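PDB 6CNG: DegV domain-containing protein spr0652 from Streptococcus pneumoniae, which binds a long-chain fatty acid, here linoleic acid, and probably serves as a fatty-acid carrier in lipid transport or metabolism. Local coordinates for residues A[22-27]-A[44-49]; A[90-95]-A[118-123]; A[98-103]-A[160-165]. All coordinates share one frame; numbering follows the deposited sequence.

Contact 1 (A[22-27]-A[44-49])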
# COMPACT_ATOMS: atom_id res chain seq x y z
N THR A 22 16.31 -19.86 4.58
CA THR A 22 15.14 -19.45 3.81
C THR A 22 14.59 -18.14 4.35
O THR A 22 14.76 -17.80 5.52
CB THR A 22 14.04 -20.52 3.82
OG1 THR A 22 13.55 -20.71 5.14
CG2 THR A 22 14.55 -21.86 3.29
N TRP A 23 13.97 -17.41 3.44
CA TRP A 23 13.41 -16.09 3.70
C TRP A 23 11.99 -16.00 3.13
O TRP A 23 11.71 -16.50 2.04
CB TRP A 23 14.21 -15.00 3.00
CG TRP A 23 15.63 -15.00 3.30
CD1 TRP A 23 16.56 -15.84 2.81
CD2 TRP A 23 16.31 -14.08 4.13
NE1 TRP A 23 17.79 -15.51 3.29
CE2 TRP A 23 17.65 -14.43 4.11
CE3 TRP A 23 15.91 -13.00 4.89
CZ2 TRP A 23 18.59 -13.73 4.81
CZ3 TRP A 23 16.83 -12.31 5.59
CH2 TRP A 23 18.16 -12.67 5.54
N LYS A 24 11.11 -15.35 3.88
CA LYS A 24 9.80 -14.99 3.38
C LYS A 24 9.56 -13.50 3.60
O LYS A 24 9.86 -12.96 4.67
CB LYS A 24 8.69 -15.81 4.05
CG LYS A 24 8.08 -16.83 3.15
CD LYS A 24 7.03 -17.70 3.84
CE LYS A 24 6.47 -18.78 2.91
NZ LYS A 24 5.35 -19.61 3.49
N ILE A 25 9.05 -12.84 2.57
CA ILE A 25 8.50 -11.50 2.67
C ILE A 25 6.99 -11.65 2.58
O ILE A 25 6.46 -12.11 1.56
CB ILE A 25 9.03 -10.58 1.57
CG1 ILE A 25 10.54 -10.43 1.69
CG2 ILE A 25 8.35 -9.23 1.66
CD1 ILE A 25 11.16 -9.74 0.48
N ILE A 26 6.30 -11.25 3.65
CA ILE A 26 4.85 -11.35 3.75
C ILE A 26 4.28 -9.94 3.78
O ILE A 26 4.86 -9.05 4.40
CB ILE A 26 4.43 -12.12 5.02
CG1 ILE A 26 5.23 -13.40 5.15
CG2 ILE A 26 2.95 -12.43 4.95
CD1 ILE A 26 4.94 -14.20 6.39
N ALA A 27 3.19 -9.74 3.08
CA ALA A 27 2.51 -8.46 3.11
C ALA A 27 1.01 -8.70 3.05
O ALA A 27 0.57 -9.70 2.51
CB ALA A 27 2.92 -7.56 1.93
N THR A 44 10.69 -16.29 -0.77
CA THR A 44 9.33 -16.41 -1.26
C THR A 44 8.47 -15.26 -0.76
O THR A 44 8.60 -14.84 0.39
CB THR A 44 8.75 -17.74 -0.81
OG1 THR A 44 9.52 -18.78 -1.41
CG2 THR A 44 7.32 -17.90 -1.23
N PHE A 45 7.62 -14.75 -1.63
CA PHE A 45 6.68 -13.68 -1.31
C PHE A 45 5.28 -14.24 -1.15
O PHE A 45 4.85 -15.08 -1.94
CB PHE A 45 6.64 -12.68 -2.45
CG PHE A 45 5.62 -11.61 -2.27
CD1 PHE A 45 5.81 -10.60 -1.35
CD2 PHE A 45 4.49 -11.62 -3.04
CE1 PHE A 45 4.86 -9.62 -1.21
CE2 PHE A 45 3.55 -10.66 -2.91
CZ PHE A 45 3.73 -9.64 -1.99
N VAL A 46 4.56 -13.76 -0.14
CA VAL A 46 3.19 -14.18 0.11
C VAL A 46 2.38 -12.95 0.44
O VAL A 46 2.77 -12.16 1.30
CB VAL A 46 3.10 -15.16 1.29
CG1 VAL A 46 1.66 -15.55 1.56
CG2 VAL A 46 3.91 -16.38 1.02
N SER A 47 1.25 -12.78 -0.22
CA SER A 47 0.30 -11.77 0.19
C SER A 47 -0.84 -12.39 0.96
O SER A 47 -1.39 -13.44 0.57
CB SER A 47 -0.26 -10.95 -0.95
OG SER A 47 -0.78 -9.75 -0.41
N VAL A 48 -1.21 -11.72 2.03
CA VAL A 48 -2.28 -12.16 2.92
C VAL A 48 -3.50 -11.29 2.66
O VAL A 48 -3.49 -10.08 2.97
CB VAL A 48 -1.84 -12.12 4.38
CG1 VAL A 48 -2.98 -12.59 5.28
CG2 VAL A 48 -0.59 -12.94 4.57
N PRO A 49 -4.58 -11.84 2.12
CA PRO A 49 -5.69 -11.01 1.68
C PRO A 49 -6.53 -10.48 2.83
O PRO A 49 -6.82 -11.17 3.81
CB PRO A 49 -6.51 -11.98 0.82
CG PRO A 49 -6.23 -13.27 1.39
CD PRO A 49 -4.82 -13.27 1.83
O HOH W 1 11.46 -19.10 0.99
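Thr44 is tied to Trp23 and Ile25 through the peptide units on both of its sides: its N donates to Trp23 O and its O accepts from Ile25 N. Thr44 and Ala27, with the most surface buried here (67 Å² each), stand at opposite ends of a parallel strand pair, 23-27 beside 44-48, whose axes come within 4.8 Å at 21°. Four bridges, Lys24-Thr44 to Ala27-Ser47, fix the register. A water adds to the Thr44 edge, donating to Trp23 O and also bonded to Thr44 OG1. Lys24 runs beside the threonine, with Lys24 CG 4.1 Å from Thr44 CB; its extended chain brings CE to 4.0 Å from Val46 CG2, and NZ goes on to the carbonyls of Ala94 and Glu96. At the other end Ala27 O takes two donors: Val48 N at 2.7 Å in the carbonyl plane, and Ser47 OG at 3.2 Å from well above that plane. Setting OG anti to its own backbone N (chi1 -160°) turns the serine hydroxyl back to this oxygen. On the same face as Ser47, Phe45 CE1 lies 4.2 Å from Ala27 CB, while Phe45 CD1 touches Ile25 CG2. The chemistry implies a pairing carried mainly by five backbone N-H...O bonds, with the doubly gripped Ala27 carbonyl anchoring its C-terminal end.

Contact 2 (A[90-95]-A[118-123]); sequences DYLRAF and QLAKNI
Ala120 presses its methyl against Tyr91 and Phe95, joining two helices that pack on one side of the mixed sheet in the alpha/beta half of this DegV-family fold. The segments 90-95 and 118-123 cross at -51° with axes 9.0 Å apart, and the short alanine lets the backbones come close: the CA atoms of Leu92 and Ala120 are separated by 5.7 Å. The tight part is buried. Ala120 CB meets Tyr91 CB at 3.5 Å and Phe95 CE2 at 3.8 Å, while the tyrosine hydroxyl reaches past this contact to Ser113 OG. Both rings also rest on strand 100-105, through Leu103.

Leu92 CD2 still lies close, 3.5 Å from Ala120 O; the looser part is its reach toward solvent. There exposed Ile123 offers CG2, anti to its backbone N (chi1 of CG1 -68°), to Leu92 CD2 at 4.0 Å, and the two side chains meet at a slant. No hydrogen bond joins the segments, so shape and apolar contact carry the pairing. The Phe95 ring is bounded by backbone oxygens in two directions: Tyr91 O stands 3.4 Å above its plane, over the centre, and Ala120 O lies at the ring edge, 3.7 Å from Phe95 CE2.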
# COMPACT_ATOMS: atom_id res chain seq x y z
N ASP A 90 -4.41 -16.45 9.73
CA ASP A 90 -4.00 -16.23 8.36
C ASP A 90 -2.51 -15.92 8.28
O ASP A 90 -1.82 -16.36 7.36
CB ASP A 90 -4.80 -15.08 7.76
CG ASP A 90 -6.29 -15.38 7.68
OD1 ASP A 90 -6.68 -16.51 8.01
OD2 ASP A 90 -7.06 -14.49 7.29
N TYR A 91 -2.00 -15.16 9.25
CA TYR A 91 -0.58 -14.86 9.29
C TYR A 91 0.22 -16.10 9.67
O TYR A 91 1.25 -16.39 9.07
CB TYR A 91 -0.35 -13.68 10.26
CG TYR A 91 -0.70 -12.33 9.67
CD1 TYR A 91 -0.17 -11.95 8.46
CD2 TYR A 91 -1.54 -11.44 10.31
CE1 TYR A 91 -0.47 -10.75 7.90
CE2 TYR A 91 -1.83 -10.22 9.76
CZ TYR A 91 -1.30 -9.89 8.55
OH TYR A 91 -1.55 -8.70 7.93
N LEU A 92 -0.27 -16.88 10.64
CA LEU A 92 0.45 -18.08 11.05
C LEU A 92 0.65 -19.05 9.89
O LEU A 92 1.74 -19.63 9.76
CB LEU A 92 -0.33 -18.81 12.15
CG LEU A 92 -0.43 -18.18 13.52
CD1 LEU A 92 -1.35 -19.07 14.35
CD2 LEU A 92 0.91 -18.04 14.15
N ARG A 93 -0.38 -19.25 9.07
CA ARG A 93 -0.24 -20.10 7.90
C ARG A 93 0.88 -19.62 7.01
O ARG A 93 1.64 -20.43 6.45
CB ARG A 93 -1.52 -20.03 7.07
CG ARG A 93 -2.70 -20.80 7.60
CD ARG A 93 -3.65 -21.18 6.44
NE ARG A 93 -3.60 -20.26 5.28
CZ ARG A 93 -2.95 -20.50 4.14
NH1 ARG A 93 -2.25 -21.62 3.95
NH2 ARG A 93 -2.99 -19.59 3.17
N ALA A 94 0.96 -18.33 6.79
CA ALA A 94 1.92 -17.75 5.87
C ALA A 94 3.35 -17.90 6.35
O ALA A 94 4.27 -17.87 5.53
CB ALA A 94 1.58 -16.29 5.66
N PHE A 95 3.56 -18.08 7.64
CA PHE A 95 4.90 -18.20 8.16
C PHE A 95 5.58 -19.51 7.80
O PHE A 95 6.81 -19.58 7.81
CB PHE A 95 4.86 -18.08 9.68
CG PHE A 95 4.48 -16.74 10.19
CD1 PHE A 95 4.64 -15.60 9.43
CD2 PHE A 95 3.98 -16.61 11.44
CE1 PHE A 95 4.31 -14.40 9.93
CE2 PHE A 95 3.65 -15.41 11.94
CZ PHE A 95 3.82 -14.30 11.18
N GLN A 118 1.16 -8.70 14.83
CA GLN A 118 1.95 -8.68 16.04
C GLN A 118 1.67 -9.90 16.88
O GLN A 118 2.58 -10.50 17.46
CB GLN A 118 1.63 -7.43 16.85
CG GLN A 118 2.21 -6.16 16.29
CD GLN A 118 1.76 -4.93 17.08
OE1 GLN A 118 0.56 -4.70 17.26
NE2 GLN A 118 2.72 -4.12 17.51
N LEU A 119 0.41 -10.29 16.95
CA LEU A 119 0.04 -11.45 17.74
C LEU A 119 0.54 -12.73 17.09
O LEU A 119 1.09 -13.59 17.76
CB LEU A 119 -1.47 -11.48 17.92
CG LEU A 119 -1.99 -12.69 18.69
CD1 LEU A 119 -1.39 -12.84 20.06
CD2 LEU A 119 -3.46 -12.61 18.78
N ALA A 120 0.36 -12.86 15.78
CA ALA A 120 0.86 -14.03 15.07
C ALA A 120 2.34 -14.24 15.32
O ALA A 120 2.78 -15.38 15.51
CB ALA A 120 0.60 -13.83 13.58
N LYS A 121 3.12 -13.16 15.30
CA LYS A 121 4.55 -13.30 15.54
C LYS A 121 4.80 -13.92 16.89
O LYS A 121 5.59 -14.85 17.03
CB LYS A 121 5.29 -11.95 15.45
CG LYS A 121 6.72 -12.01 16.05
CD LYS A 121 7.50 -10.71 15.94
CE LYS A 121 8.90 -10.83 16.60
NZ LYS A 121 9.76 -9.62 16.51
N ASN A 122 4.19 -13.35 17.92
CA ASN A 122 4.41 -13.84 19.27
C ASN A 122 3.91 -15.26 19.44
O ASN A 122 4.50 -16.03 20.20
CB ASN A 122 3.75 -12.88 20.25
CG ASN A 122 4.45 -11.55 20.32
OD1 ASN A 122 5.66 -11.46 20.12
ND2 ASN A 122 3.70 -10.50 20.59
N ILE A 123 2.84 -15.65 18.74
CA ILE A 123 2.31 -17.00 18.84
C ILE A 123 3.22 -17.97 18.14
O ILE A 123 3.50 -19.06 18.65
CB ILE A 123 0.89 -17.06 18.25
CG1 ILE A 123 -0.12 -16.27 19.10
CG2 ILE A 123 0.44 -18.50 18.10
CD1 ILE A 123 -0.38 -16.87 20.48

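Contact 3 (A[98-103]-A[160-165])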
# COMPACT_ATOMS: atom_id res chain seq x y z
N ALA A 98 9.76 -21.10 6.48
CA ALA A 98 10.75 -20.04 6.39
C ALA A 98 11.38 -19.80 7.75
O ALA A 98 10.71 -19.90 8.77
CB ALA A 98 10.14 -18.72 5.91
N LYS A 99 12.68 -19.51 7.75
CA LYS A 99 13.39 -19.24 8.99
C LYS A 99 13.57 -17.74 9.26
O LYS A 99 13.71 -17.34 10.42
CB LYS A 99 14.77 -19.92 8.96
CG LYS A 99 14.78 -21.44 8.69
CD LYS A 99 14.93 -21.77 7.18
CE LYS A 99 15.97 -22.86 6.87
NZ LYS A 99 17.38 -22.43 7.13
N ASN A 100 13.58 -16.93 8.22
CA ASN A 100 13.76 -15.49 8.30
C ASN A 100 12.54 -14.84 7.66
O ASN A 100 12.34 -14.96 6.45
CB ASN A 100 15.01 -15.10 7.52
CG ASN A 100 16.30 -15.39 8.26
OD1 ASN A 100 16.33 -15.95 9.33
ND2 ASN A 100 17.38 -14.98 7.66
N ILE A 101 11.72 -14.12 8.46
CA ILE A 101 10.43 -13.61 8.01
C ILE A 101 10.30 -12.12 8.28
O ILE A 101 10.47 -11.68 9.42
CB ILE A 101 9.26 -14.36 8.67
CG1 ILE A 101 9.29 -15.84 8.33
CG2 ILE A 101 7.95 -13.77 8.22
CD1 ILE A 101 8.45 -16.68 9.23
N PHE A 102 9.95 -11.37 7.25
CA PHE A 102 9.54 -9.98 7.35
C PHE A 102 8.09 -9.86 6.94
O PHE A 102 7.64 -10.48 5.98
CB PHE A 102 10.38 -9.07 6.45
CG PHE A 102 11.78 -9.05 6.86
CD1 PHE A 102 12.64 -10.06 6.48
CD2 PHE A 102 12.24 -8.07 7.69
CE1 PHE A 102 13.94 -10.06 6.92
CE2 PHE A 102 13.54 -8.07 8.12
CZ PHE A 102 14.38 -9.06 7.74
N LEU A 103 7.37 -9.04 7.67
CA LEU A 103 5.94 -8.90 7.48
C LEU A 103 5.66 -7.41 7.47
O LEU A 103 5.87 -6.73 8.46
CB LEU A 103 5.21 -9.62 8.62
CG LEU A 103 3.71 -9.84 8.49
CD1 LEU A 103 3.22 -10.54 9.73
CD2 LEU A 103 2.94 -8.56 8.25
N LEU A 160 22.65 -9.57 3.05
CA LEU A 160 22.65 -9.16 4.44
C LEU A 160 22.07 -10.24 5.35
O LEU A 160 21.31 -11.12 4.92
CB LEU A 160 21.87 -7.85 4.62
CG LEU A 160 22.65 -6.55 4.53
CD1 LEU A 160 23.40 -6.50 3.25
CD2 LEU A 160 21.71 -5.37 4.66
N SER A 161 22.44 -10.17 6.61
CA SER A 161 21.88 -11.02 7.63
C SER A 161 20.49 -10.53 8.00
O SER A 161 20.07 -9.44 7.63
CB SER A 161 22.77 -10.97 8.86
OG SER A 161 22.80 -9.67 9.38
N PHE A 162 19.76 -11.36 8.73
CA PHE A 162 18.45 -10.93 9.16
C PHE A 162 18.55 -9.60 9.88
O PHE A 162 17.81 -8.66 9.59
CB PHE A 162 17.80 -12.01 10.05
CG PHE A 162 16.49 -11.58 10.62
CD1 PHE A 162 16.44 -10.92 11.83
CD2 PHE A 162 15.32 -11.79 9.93
CE1 PHE A 162 15.26 -10.49 12.34
CE2 PHE A 162 14.14 -11.35 10.45
CZ PHE A 162 14.11 -10.71 11.65
N GLU A 163 19.50 -9.48 10.82
CA GLU A 163 19.53 -8.28 11.63
C GLU A 163 20.06 -7.11 10.83
O GLU A 163 19.64 -5.97 11.05
CB GLU A 163 20.32 -8.51 12.91
CG GLU A 163 19.47 -9.03 14.09
CD GLU A 163 19.47 -10.55 14.25
OE1 GLU A 163 20.26 -11.20 13.54
OE2 GLU A 163 18.69 -11.09 15.09
N GLU A 164 20.93 -7.36 9.87
CA GLU A 164 21.33 -6.32 8.94
C GLU A 164 20.13 -5.81 8.15
O GLU A 164 19.98 -4.60 7.95
CB GLU A 164 22.46 -6.81 8.02
CG GLU A 164 23.83 -6.93 8.69
CD GLU A 164 24.93 -7.56 7.80
OE1 GLU A 164 24.61 -8.22 6.81
OE2 GLU A 164 26.13 -7.40 8.10
N VAL A 165 19.23 -6.71 7.74
CA VAL A 165 18.08 -6.28 6.95
C VAL A 165 17.12 -5.46 7.79
O VAL A 165 16.61 -4.43 7.33
CB VAL A 165 17.39 -7.49 6.28
CG1 VAL A 165 16.15 -7.03 5.58
CG2 VAL A 165 18.29 -8.14 5.30
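Phe162, in the first turn of helix 162-174, reaches across to strand 100-103 and is the residue most covered in this buried contact. Its CB passes the amide end of Asn100, 4.1 Å from Asn100 CG, and the two side chains run past each other in opposite directions with amide and ring planes 57° apart. From there CG stands anti to the backbone N (chi1 175°), which extends the ring out from the helix toward the strand. One side of the ring does the touching: Phe162 CD2 comes within 3.7 Å of Phe102 CE1, and Phe162 CE2 lies 3.6 Å from Phe102 CZ. The same CE2 approaches the backbone at 3.8 Å from Ile101 O, an oxygen that lies at the ring edge, in its plane.

The two phenylalanine rings have centroids 4.9 Å apart and planes at 29°. They are slid so far that they barely overlap, an offset pair closer to side-by-side packing than to a full stack. Phe102 CZ is also covered by Val165, one helical turn on, whose CG1 approaches to 3.5 Å. The tip of Phe102 is thus held between two side chains of the helix.

The helix start is fixed by a capping box: Glu164 N donates to Ser161 OG, and Ser161 N donates to Glu164 OE1. These reciprocal bonds secure the turn that carries Phe162.

Around the contact, Phe162 also touches Lys132 and His134 of strand 132-137, the next strand of the sheet, while Phe102 packs beside Trp23 of strand 23-28. Leu152 of helix 143-157 meets both Phe102 and Val165, so the contact sits where helices 143-157 and 162-174 cover the sheet together.

In the fold
All three contacts lie in the half built round the mixed sheet that contains strands 23-28, 43-54 and 100-105. Contact 1 is within that sheet; contact 2 joins helices 88-95 and 113-127 on one face, and contact 3 brings helix 162-174 to the other. Centres of contacts 1 and 2, and of 1 and 3, are about 12 Å apart; those of 2 and 3 about 15 Å. Along the chain contact 1 closes first, whereas contacts 2 and 3 interleave, as strand 100-105 falls between the helices of contact 2. Helical layers on both faces share this framework beside the pocket: the side chains of Tyr91 and Val48 are about 9 and 11 Å from bound linoleic acid.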